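Local coordinates for stage 0 sporulation protein A homolog (Desulfitobacterium hafniense, PDB 3MJQ), which may take part in regulating sporulation in response to nutritional stress, with this chain forming the PAS domain of the longer protein, at residues Leu13-Ala24 with Leu39-Ile47; Leu63-Leu73 with Pro84-Gly92. The protein carries 1 engineered substitution. All coordinates share one frame; numbering follows the deposited sequence.

Contact 1: residues Leu13-Ala24 with Leu39-Ile47; sequences LIINREGRLLYA and LMSMHILTI
Leu21 is the bump that the 39-47 segment closes around. Its CD2 rests 3.5 Å from the carbonyl O of Leu39 and its CD1 lies 3.9 Å from Ile44 CB, with the tip of Ile47 farther along, so the isobutyl group fills the hollow between the end of one short helix and the start of the next. Ile44 sends CD1 on past Leu21 to Leu13 CD1, 3.7 Å away; CG1 anti to the backbone N (chi1 -169°) carries it inward. This is the PAS arrangement, in which the first two strands of the antiparallel sheet pack against the short helices that follow them. Selenomethionine Met40 starts out pointing away from the strands, but bends at chi2 and chi3 to curl back, laying CE 3.9 Å from Ala24 CB. The other end is closed by Gly19, which ends the type I turn from Asn16 and packs its CA over the face of the His43 imidazole, a CH-pi contact 4.1 Å from the ring centroid. Gly19 O accepts a nearly straight hydrogen bond from Ile44 N (2.8 Å, 175°), while His43, the N-cap, takes Leu45 N on ND1 in the ring plane at 3.0 Å.

Contact 2: residues Leu63-Leu73 with Pro84-Gly92; sequences LFAGKKESLPL and PAKARIWQG
Leu73 and Ala87 meet beneath an antiparallel beta hairpin, the pairing of strand 70-76 with strand 82-93 at the edge of the PAS sheet. Leu73, with CG beside the backbone N (chi1 -65°), extends CD1 diagonally across to Ala87 CB at 3.6 Å, and its CB faces Ala85 CB in a hydrogen-bonded pair. Leu71 lies on this same face and brings CD2 to within 4.2 Å of Ala87 CB, so both leucines converge on the Ala87 methyl. On the reverse face, Ser70 stands opposite Arg88 and Pro72 opposite Lys86, both non-hydrogen-bonded pairs, and the two long basic chains rise from the strand, Lys86 fully extended. Arg88 and Trp90 reach the second subunit there, where Trp90 NE1 hydrogen-bonds to Asp10 OD2 of that subunit. Past the Ser70-Arg88 pair, Ile89 turns CG1 between its backbone N and carbonyl carbon (chi1 77°), which swings CD1 under the incoming chain to meet Leu63 at about a right angle, 3.5 Å from Leu63 CB. Helix 53-65 ends in a Schellman motif with Gly66 as C-prime. The first hydrogen bond of the pairing runs from Ile89 N to Glu69 O, 2.9 Å long, with the donor 39° out of the carbonyl plane.

In the fold
Both contacts are partly buried and belong to one PAS domain, sharing its five-stranded antiparallel sheet but lying at its opposite edges: 13-24 includes the outermost strand 21-24, whereas 63-73 includes the outermost strand 70-76. Contact 1 sits nearer the centre of the folded chain and joins strands to helices mostly by apolar packing, with one backbone hydrogen bond across it. Contact 2 is held chiefly by the backbone ladder of a hairpin, with apolar side chains on one face and mostly polar ones on the other, which meets the second subunit. Helix 53-65 links them: Phe64, from contact 2, packs its CZ against Ile15, Asn16 and Arg17 of contact 1, while Leu60 touches Ile15 and Ile44.

Contact 1: residues Leu13-Ala24 with Leu39-Ile47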
loop_
_atom_site.group_PDB
_atom_site.type_symbol
_atom_site.label_atom_id
_atom_site.label_comp_id
_atom_site.label_asym_id
_atom_site.label_seq_id
_atom_site.Cartn_x
_atom_site.Cartn_y
_atom_site.Cartn_z
ATOM N N LEU A 13 -6.018 -5.565 -3.633
ATOM C CA LEU A 13 -6.072 -6.776 -4.424
ATOM C C LEU A 13 -4.647 -7.133 -4.779
ATOM O O LEU A 13 -3.775 -6.266 -4.835
ATOM C CB LEU A 13 -6.836 -6.540 -5.732
ATOM C CG LEU A 13 -8.269 -6.002 -5.723
ATOM C CD1 LEU A 13 -8.691 -5.689 -7.155
ATOM C CD2 LEU A 13 -9.232 -7.023 -5.107
ATOM N N ILE A 14 -4.414 -8.417 -4.989
ATOM C CA ILE A 14 -3.114 -8.878 -5.428
ATOM C C ILE A 14 -3.528 -9.621 -6.693
ATOM O O ILE A 14 -4.361 -10.515 -6.635
ATOM C CB ILE A 14 -2.447 -9.841 -4.413
ATOM C CG1 ILE A 14 -1.757 -9.061 -3.296
ATOM C CG2 ILE A 14 -1.369 -10.646 -5.098
ATOM C CD1 ILE A 14 -2.656 -8.602 -2.215
ATOM N N ILE A 15 -2.991 -9.237 -7.843
ATOM C CA ILE A 15 -3.385 -9.898 -9.081
ATOM C C ILE A 15 -2.171 -10.368 -9.862
ATOM O O ILE A 15 -1.165 -9.659 -9.942
ATOM C CB ILE A 15 -4.272 -8.951 -9.943
ATOM C CG1 ILE A 15 -3.450 -7.797 -10.506
ATOM C CG2 ILE A 15 -5.366 -8.334 -9.071
ATOM C CD1 ILE A 15 -2.957 -8.033 -11.894
ATOM N N ASN A 16 -2.272 -11.569 -10.430
ATOM C CA ASN A 16 -1.175 -12.171 -11.183
ATOM C C ASN A 16 -1.026 -11.677 -12.610
ATOM O O ASN A 16 -1.755 -10.799 -13.062
ATOM C CB ASN A 16 -1.312 -13.694 -11.201
ATOM C CG ASN A 16 -2.539 -14.158 -11.939
ATOM O OD1 ASN A 16 -2.774 -13.769 -13.077
ATOM N ND2 ASN A 16 -3.329 -15.003 -11.299
ATOM N N ARG A 17 -0.067 -12.263 -13.312
ATOM C CA ARG A 17 0.228 -11.911 -14.693
ATOM C C ARG A 17 -0.965 -12.106 -15.634
ATOM O O ARG A 17 -1.117 -11.381 -16.617
ATOM C CB ARG A 17 1.414 -12.748 -15.177
ATOM C CG ARG A 17 2.095 -12.192 -16.395
ATOM C CD ARG A 17 3.576 -12.016 -16.130
ATOM N NE ARG A 17 4.213 -11.216 -17.171
ATOM C CZ ARG A 17 5.489 -10.844 -17.154
ATOM N NH1 ARG A 17 6.273 -11.203 -16.145
ATOM N NH2 ARG A 17 5.982 -10.114 -18.149
ATOM N N GLU A 18 -1.806 -13.093 -15.321
ATOM C CA GLU A 18 -2.986 -13.424 -16.123
ATOM C C GLU A 18 -4.219 -12.614 -15.780
ATOM O O GLU A 18 -5.272 -12.790 -16.395
ATOM C CB GLU A 18 -3.344 -14.900 -15.974
ATOM C CG GLU A 18 -2.831 -15.787 -17.078
ATOM C CD GLU A 18 -3.864 -16.821 -17.473
ATOM O OE1 GLU A 18 -4.592 -17.297 -16.573
ATOM O OE2 GLU A 18 -3.944 -17.161 -18.675
ATOM N N GLY A 19 -4.098 -11.747 -14.780
ATOM C CA GLY A 19 -5.222 -10.919 -14.395
ATOM C C GLY A 19 -6.182 -11.564 -13.421
ATOM O O GLY A 19 -7.304 -11.102 -13.253
ATOM N N ARG A 20 -5.759 -12.643 -12.780
ATOM C CA ARG A 20 -6.631 -13.289 -11.811
ATOM C C ARG A 20 -6.401 -12.702 -10.413
ATOM O O ARG A 20 -5.294 -12.273 -10.073
ATOM C CB ARG A 20 -6.421 -14.813 -11.811
ATOM C CG ARG A 20 -7.048 -15.545 -13.005
ATOM C CD ARG A 20 -8.443 -15.002 -13.327
ATOM N NE ARG A 20 -9.343 -16.024 -13.857
ATOM C CZ ARG A 20 -9.933 -16.964 -13.119
ATOM N NH1 ARG A 20 -9.720 -17.018 -11.809
ATOM N NH2 ARG A 20 -10.743 -17.849 -13.685
ATOM N N LEU A 21 -7.463 -12.678 -9.613
ATOM C CA LEU A 21 -7.396 -12.130 -8.266
ATOM C C LEU A 21 -6.894 -13.090 -7.198
ATOM O O LEU A 21 -7.673 -13.838 -6.607
ATOM C CB LEU A 21 -8.766 -11.585 -7.850
ATOM C CG LEU A 21 -9.083 -10.111 -8.159
ATOM C CD1 LEU A 21 -8.901 -9.814 -9.645
ATOM C CD2 LEU A 21 -10.512 -9.802 -7.732
ATOM N N LEU A 22 -5.591 -13.047 -6.948
ATOM C CA LEU A 22 -4.965 -13.885 -5.935
ATOM C C LEU A 22 -5.472 -13.526 -4.533
ATOM O O LEU A 22 -5.774 -14.413 -3.733
ATOM C CB LEU A 22 -3.447 -13.715 -6.000
ATOM C CG LEU A 22 -2.694 -14.419 -7.134
ATOM C CD1 LEU A 22 -3.562 -14.541 -8.360
ATOM C CD2 LEU A 22 -1.430 -13.641 -7.444
ATOM N N TYR A 23 -5.573 -12.227 -4.248
ATOM C CA TYR A 23 -6.042 -11.742 -2.948
ATOM C C TYR A 23 -6.925 -10.499 -3.019
ATOM O O TYR A 23 -6.763 -9.664 -3.902
ATOM C CB TYR A 23 -4.858 -11.414 -2.052
ATOM C CG TYR A 23 -5.275 -10.802 -0.744
ATOM C CD1 TYR A 23 -5.744 -11.592 0.293
ATOM C CD2 TYR A 23 -5.222 -9.428 -0.556
ATOM C CE1 TYR A 23 -6.144 -11.031 1.488
ATOM C CE2 TYR A 23 -5.620 -8.852 0.630
ATOM C CZ TYR A 23 -6.081 -9.659 1.653
ATOM O OH TYR A 23 -6.458 -9.100 2.852
ATOM N N ALA A 24 -7.836 -10.378 -2.058
ATOM C CA ALA A 24 -8.734 -9.233 -1.981
ATOM C C ALA A 24 -9.220 -9.128 -0.555
ATOM O O ALA A 24 -9.275 -10.129 0.145
ATOM C CB ALA A 24 -9.905 -9.413 -2.913
ATOM N N LEU A 39 -15.416 -13.162 -6.543
ATOM C CA LEU A 39 -14.166 -12.441 -6.719
ATOM C C LEU A 39 -12.950 -13.317 -7.035
ATOM O O LEU A 39 -12.124 -12.958 -7.870
ATOM C CB LEU A 39 -13.877 -11.612 -5.461
ATOM C CG LEU A 39 -14.003 -10.083 -5.502
ATOM C CD1 LEU A 39 -15.354 -9.670 -6.052
ATOM C CD2 LEU A 39 -13.793 -9.520 -4.089
HETATM N N MSE A 40 -12.831 -14.464 -6.380
HETATM C CA MSE A 40 -11.676 -15.320 -6.614
HETATM C C MSE A 40 -11.631 -15.964 -7.998
HETATM O O MSE A 40 -10.563 -16.324 -8.498
HETATM C CB MSE A 40 -11.592 -16.381 -5.513
HETATM C CG MSE A 40 -11.209 -15.802 -4.145
HETATM SE SE MSE A 40 -9.562 -14.754 -4.214
HETATM C CE MSE A 40 -10.316 -12.984 -4.332
ATOM N N SER A 41 -12.790 -16.083 -8.629
ATOM C CA SER A 41 -12.866 -16.687 -9.948
ATOM C C SER A 41 -12.750 -15.652 -11.056
ATOM O O SER A 41 -12.157 -15.915 -12.096
ATOM C CB SER A 41 -14.180 -17.448 -10.097
ATOM O OG SER A 41 -14.247 -18.531 -9.185
HETATM N N MSE A 42 -13.315 -14.475 -10.818
HETATM C CA MSE A 42 -13.302 -13.390 -11.786
HETATM C C MSE A 42 -11.923 -12.995 -12.291
HETATM O O MSE A 42 -10.899 -13.379 -11.725
HETATM C CB MSE A 42 -13.966 -12.163 -11.181
HETATM C CG MSE A 42 -15.305 -12.454 -10.544
HETATM SE SE MSE A 42 -16.436 -10.891 -10.374
HETATM C CE MSE A 42 -17.611 -11.489 -9.001
ATOM N N HIS A 43 -11.918 -12.217 -13.370
ATOM C CA HIS A 43 -10.699 -11.702 -13.983
ATOM C C HIS A 43 -10.747 -10.189 -13.736
ATOM O O HIS A 43 -11.801 -9.573 -13.875
ATOM C CB HIS A 43 -10.711 -12.010 -15.479
ATOM C CG HIS A 43 -9.453 -11.627 -16.194
ATOM N ND1 HIS A 43 -9.125 -10.320 -16.479
ATOM C CD2 HIS A 43 -8.454 -12.385 -16.704
ATOM C CE1 HIS A 43 -7.979 -10.289 -17.137
ATOM N NE2 HIS A 43 -7.552 -11.529 -17.287
ATOM N N ILE A 44 -9.622 -9.588 -13.356
ATOM C CA ILE A 44 -9.590 -8.151 -13.068
ATOM C C ILE A 44 -10.230 -7.292 -14.149
ATOM O O ILE A 44 -10.964 -6.344 -13.849
ATOM C CB ILE A 44 -8.145 -7.627 -12.818
ATOM C CG1 ILE A 44 -8.203 -6.197 -12.256
ATOM C CG2 ILE A 44 -7.331 -7.664 -14.107
ATOM C CD1 ILE A 44 -8.888 -6.083 -10.872
ATOM N N LEU A 45 -9.969 -7.627 -15.406
ATOM C CA LEU A 45 -10.520 -6.865 -16.522
ATOM C C LEU A 45 -12.049 -6.857 -16.575
ATOM O O LEU A 45 -12.644 -5.986 -17.201
ATOM C CB LEU A 45 -9.935 -7.376 -17.851
ATOM C CG LEU A 45 -8.639 -6.731 -18.377
ATOM C CD1 LEU A 45 -7.786 -6.228 -17.240
ATOM C CD2 LEU A 45 -7.868 -7.737 -19.209
ATOM N N THR A 46 -12.689 -7.816 -15.915
ATOM C CA THR A 46 -14.153 -7.880 -15.919
ATOM C C THR A 46 -14.718 -6.727 -15.101
ATOM O O THR A 46 -15.851 -6.275 -15.316
ATOM C CB THR A 46 -14.658 -9.203 -15.319
ATOM O OG1 THR A 46 -14.119 -10.294 -16.068
ATOM C CG2 THR A 46 -16.173 -9.275 -15.375
ATOM N N ILE A 47 -13.892 -6.265 -14.166
ATOM C CA ILE A 47 -14.224 -5.172 -13.263
ATOM C C ILE A 47 -13.718 -3.807 -13.758
ATOM O O ILE A 47 -14.351 -2.765 -13.532
ATOM C CB ILE A 47 -13.588 -5.398 -11.907
ATOM C CG1 ILE A 47 -13.837 -6.830 -11.446
ATOM C CG2 ILE A 47 -14.123 -4.367 -10.929
ATOM C CD1 ILE A 47 -13.018 -7.194 -10.230
#

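Contact 2: residues Leu63-Leu73 with Pro84-Gly92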
loop_
_atom_site.group_PDB
_atom_site.type_symbol
_atom_site.label_atom_id
_atom_site.label_comp_id
_atom_site.label_asym_id
_atom_site.label_seq_id
_atom_site.Cartn_x
_atom_site.Cartn_y
_atom_site.Cartn_z
ATOM N N LEU A 63 1.592 -2.357 -16.835
ATOM C CA LEU A 63 1.720 -2.338 -15.380
ATOM C C LEU A 63 2.783 -3.288 -14.866
ATOM O O LEU A 63 3.521 -2.945 -13.944
ATOM C CB LEU A 63 0.382 -2.665 -14.703
ATOM C CG LEU A 63 -0.750 -1.658 -14.922
ATOM C CD1 LEU A 63 -1.847 -1.891 -13.886
ATOM C CD2 LEU A 63 -0.215 -0.246 -14.816
ATOM N N PHE A 64 2.850 -4.479 -15.455
ATOM C CA PHE A 64 3.842 -5.474 -15.060
ATOM C C PHE A 64 5.227 -5.071 -15.566
ATOM O O PHE A 64 6.235 -5.329 -14.911
ATOM C CB PHE A 64 3.465 -6.840 -15.626
ATOM C CG PHE A 64 2.493 -7.597 -14.780
ATOM C CD1 PHE A 64 2.935 -8.352 -13.703
ATOM C CD2 PHE A 64 1.136 -7.566 -15.062
ATOM C CE1 PHE A 64 2.038 -9.068 -12.918
ATOM C CE2 PHE A 64 0.229 -8.278 -14.284
ATOM C CZ PHE A 64 0.682 -9.030 -13.210
ATOM N N ALA A 65 5.265 -4.437 -16.737
ATOM C CA ALA A 65 6.518 -3.978 -17.333
ATOM C C ALA A 65 7.153 -2.922 -16.437
ATOM O O ALA A 65 8.369 -2.760 -16.433
ATOM C CB ALA A 65 6.261 -3.394 -18.723
ATOM N N GLY A 66 6.321 -2.213 -15.680
ATOM C CA GLY A 66 6.805 -1.178 -14.783
ATOM C C GLY A 66 6.413 0.188 -15.299
ATOM O O GLY A 66 6.689 1.212 -14.679
ATOM N N LYS A 67 5.753 0.189 -16.447
ATOM C CA LYS A 67 5.320 1.417 -17.087
ATOM C C LYS A 67 4.731 2.450 -16.124
ATOM O O LYS A 67 5.210 3.577 -16.057
ATOM C CB LYS A 67 4.302 1.090 -18.185
ATOM C CG LYS A 67 3.932 2.274 -19.082
ATOM C CD LYS A 67 5.094 2.708 -19.980
ATOM C CE LYS A 67 4.704 3.907 -20.839
ATOM N NZ LYS A 67 5.780 4.305 -21.789
ATOM N N LYS A 68 3.702 2.073 -15.373
ATOM C CA LYS A 68 3.073 3.025 -14.455
ATOM C C LYS A 68 3.039 2.554 -13.003
ATOM O O LYS A 68 3.160 1.355 -12.721
ATOM C CB LYS A 68 1.648 3.332 -14.925
ATOM C CG LYS A 68 1.555 3.780 -16.382
ATOM C CD LYS A 68 0.110 3.813 -16.893
ATOM C CE LYS A 68 0.067 4.111 -18.394
ATOM N NZ LYS A 68 -1.293 4.013 -18.999
ATOM N N GLU A 69 2.871 3.513 -12.091
ATOM C CA GLU A 69 2.812 3.234 -10.655
ATOM C C GLU A 69 1.418 3.497 -10.087
ATOM O O GLU A 69 1.116 3.115 -8.952
ATOM C CB GLU A 69 3.836 4.093 -9.900
ATOM C CG GLU A 69 5.265 3.966 -10.416
ATOM C CD GLU A 69 6.298 4.553 -9.465
ATOM O OE1 GLU A 69 6.168 5.740 -9.090
ATOM O OE2 GLU A 69 7.246 3.823 -9.100
ATOM N N SER A 70 0.581 4.163 -10.882
ATOM C CA SER A 70 -0.792 4.481 -10.500
ATOM C C SER A 70 -1.607 4.856 -11.736
ATOM O O SER A 70 -1.080 5.432 -12.690
ATOM C CB SER A 70 -0.829 5.656 -9.526
ATOM O OG SER A 70 -0.768 6.890 -10.221
ATOM N N LEU A 71 -2.893 4.523 -11.722
ATOM C CA LEU A 71 -3.764 4.867 -12.832
ATOM C C LEU A 71 -5.162 4.982 -12.311
ATOM O O LEU A 71 -5.532 4.323 -11.342
ATOM C CB LEU A 71 -3.747 3.800 -13.924
ATOM C CG LEU A 71 -4.481 2.489 -13.636
ATOM C CD1 LEU A 71 -4.551 1.633 -14.917
ATOM C CD2 LEU A 71 -3.751 1.749 -12.510
ATOM N N PRO A 72 -5.953 5.849 -12.931
ATOM C CA PRO A 72 -7.346 6.042 -12.523
ATOM C C PRO A 72 -8.156 4.835 -13.024
ATOM O O PRO A 72 -7.733 4.139 -13.957
ATOM C CB PRO A 72 -7.727 7.345 -13.215
ATOM C CG PRO A 72 -6.895 7.293 -14.475
ATOM C CD PRO A 72 -5.558 6.824 -13.964
ATOM N N LEU A 73 -9.304 4.578 -12.414
ATOM C CA LEU A 73 -10.095 3.437 -12.823
ATOM C C LEU A 73 -11.563 3.706 -12.684
ATOM O O LEU A 73 -11.974 4.681 -12.059
ATOM C CB LEU A 73 -9.767 2.217 -11.962
ATOM C CG LEU A 73 -8.395 1.560 -11.989
ATOM C CD1 LEU A 73 -8.366 0.524 -10.909
ATOM C CD2 LEU A 73 -8.115 0.918 -13.340
ATOM N N PRO A 84 -15.592 5.918 -9.846
ATOM C CA PRO A 84 -14.262 6.432 -10.157
ATOM C C PRO A 84 -13.288 6.017 -9.056
ATOM O O PRO A 84 -13.584 6.114 -7.864
ATOM C CB PRO A 84 -14.486 7.935 -10.203
ATOM C CG PRO A 84 -15.498 8.128 -9.169
ATOM C CD PRO A 84 -16.478 7.021 -9.439
ATOM N N ALA A 85 -12.123 5.538 -9.458
ATOM C CA ALA A 85 -11.147 5.113 -8.482
ATOM C C ALA A 85 -9.777 5.486 -8.969
ATOM O O ALA A 85 -9.591 5.860 -10.139
ATOM C CB ALA A 85 -11.222 3.610 -8.283
ATOM N N LYS A 86 -8.833 5.412 -8.037
ATOM C CA LYS A 86 -7.441 5.666 -8.312
ATOM C C LYS A 86 -6.730 4.483 -7.674
ATOM O O LYS A 86 -6.937 4.162 -6.499
ATOM C CB LYS A 86 -6.955 6.984 -7.698
ATOM C CG LYS A 86 -5.505 7.290 -8.087
ATOM C CD LYS A 86 -5.068 8.694 -7.707
ATOM C CE LYS A 86 -3.705 9.027 -8.326
ATOM N NZ LYS A 86 -3.191 10.384 -7.949
ATOM N N ALA A 87 -5.915 3.810 -8.470
ATOM C CA ALA A 87 -5.211 2.658 -7.961
ATOM C C ALA A 87 -3.714 2.870 -7.974
ATOM O O ALA A 87 -3.160 3.349 -8.953
ATOM C CB ALA A 87 -5.570 1.444 -8.785
ATOM N N ARG A 88 -3.067 2.537 -6.867
ATOM C CA ARG A 88 -1.622 2.623 -6.767
ATOM C C ARG A 88 -1.161 1.168 -6.774
ATOM O O ARG A 88 -1.736 0.312 -6.065
ATOM C CB ARG A 88 -1.217 3.327 -5.473
ATOM C CG ARG A 88 -1.579 4.804 -5.504
ATOM C CD ARG A 88 -1.628 5.462 -4.133
ATOM N NE ARG A 88 -2.428 6.689 -4.160
ATOM C CZ ARG A 88 -2.103 7.781 -4.847
ATOM N NH1 ARG A 88 -0.983 7.807 -5.565
ATOM N NH2 ARG A 88 -2.909 8.839 -4.829
ATOM N N ILE A 89 -0.155 0.881 -7.600
ATOM C CA ILE A 89 0.351 -0.478 -7.702
ATOM C C ILE A 89 1.844 -0.649 -7.432
ATOM O O ILE A 89 2.653 0.235 -7.707
ATOM C CB ILE A 89 0.013 -1.095 -9.076
ATOM C CG1 ILE A 89 0.943 -0.540 -10.146
ATOM C CG2 ILE A 89 -1.442 -0.790 -9.451
ATOM C CD1 ILE A 89 0.783 -1.247 -11.476
ATOM N N TRP A 90 2.176 -1.805 -6.863
ATOM C CA TRP A 90 3.536 -2.177 -6.525
ATOM C C TRP A 90 3.760 -3.571 -7.057
ATOM O O TRP A 90 2.883 -4.426 -6.961
ATOM C CB TRP A 90 3.736 -2.171 -5.010
ATOM C CG TRP A 90 3.816 -0.797 -4.436
ATOM C CD1 TRP A 90 4.934 -0.025 -4.305
ATOM C CD2 TRP A 90 2.718 0.004 -3.986
ATOM N NE1 TRP A 90 4.598 1.205 -3.806
ATOM C CE2 TRP A 90 3.245 1.252 -3.601
ATOM C CE3 TRP A 90 1.337 -0.216 -3.872
ATOM C CZ2 TRP A 90 2.440 2.284 -3.110
ATOM C CZ3 TRP A 90 0.540 0.812 -3.387
ATOM C CH2 TRP A 90 1.097 2.048 -3.013
ATOM N N GLN A 91 4.935 -3.792 -7.627
ATOM C CA GLN A 91 5.271 -5.089 -8.176
ATOM C C GLN A 91 5.823 -5.975 -7.093
ATOM O O GLN A 91 6.874 -5.694 -6.527
ATOM C CB GLN A 91 6.299 -4.936 -9.284
ATOM C CG GLN A 91 5.810 -4.075 -10.420
ATOM C CD GLN A 91 6.822 -3.966 -11.530
ATOM O OE1 GLN A 91 7.166 -4.961 -12.177
ATOM N NE2 GLN A 91 7.320 -2.751 -11.760
ATOM N N GLY A 92 5.094 -7.041 -6.797
ATOM C CA GLY A 92 5.533 -7.979 -5.783
ATOM C C GLY A 92 5.536 -9.372 -6.377
ATOM O O GLY A 92 5.563 -9.524 -7.599
#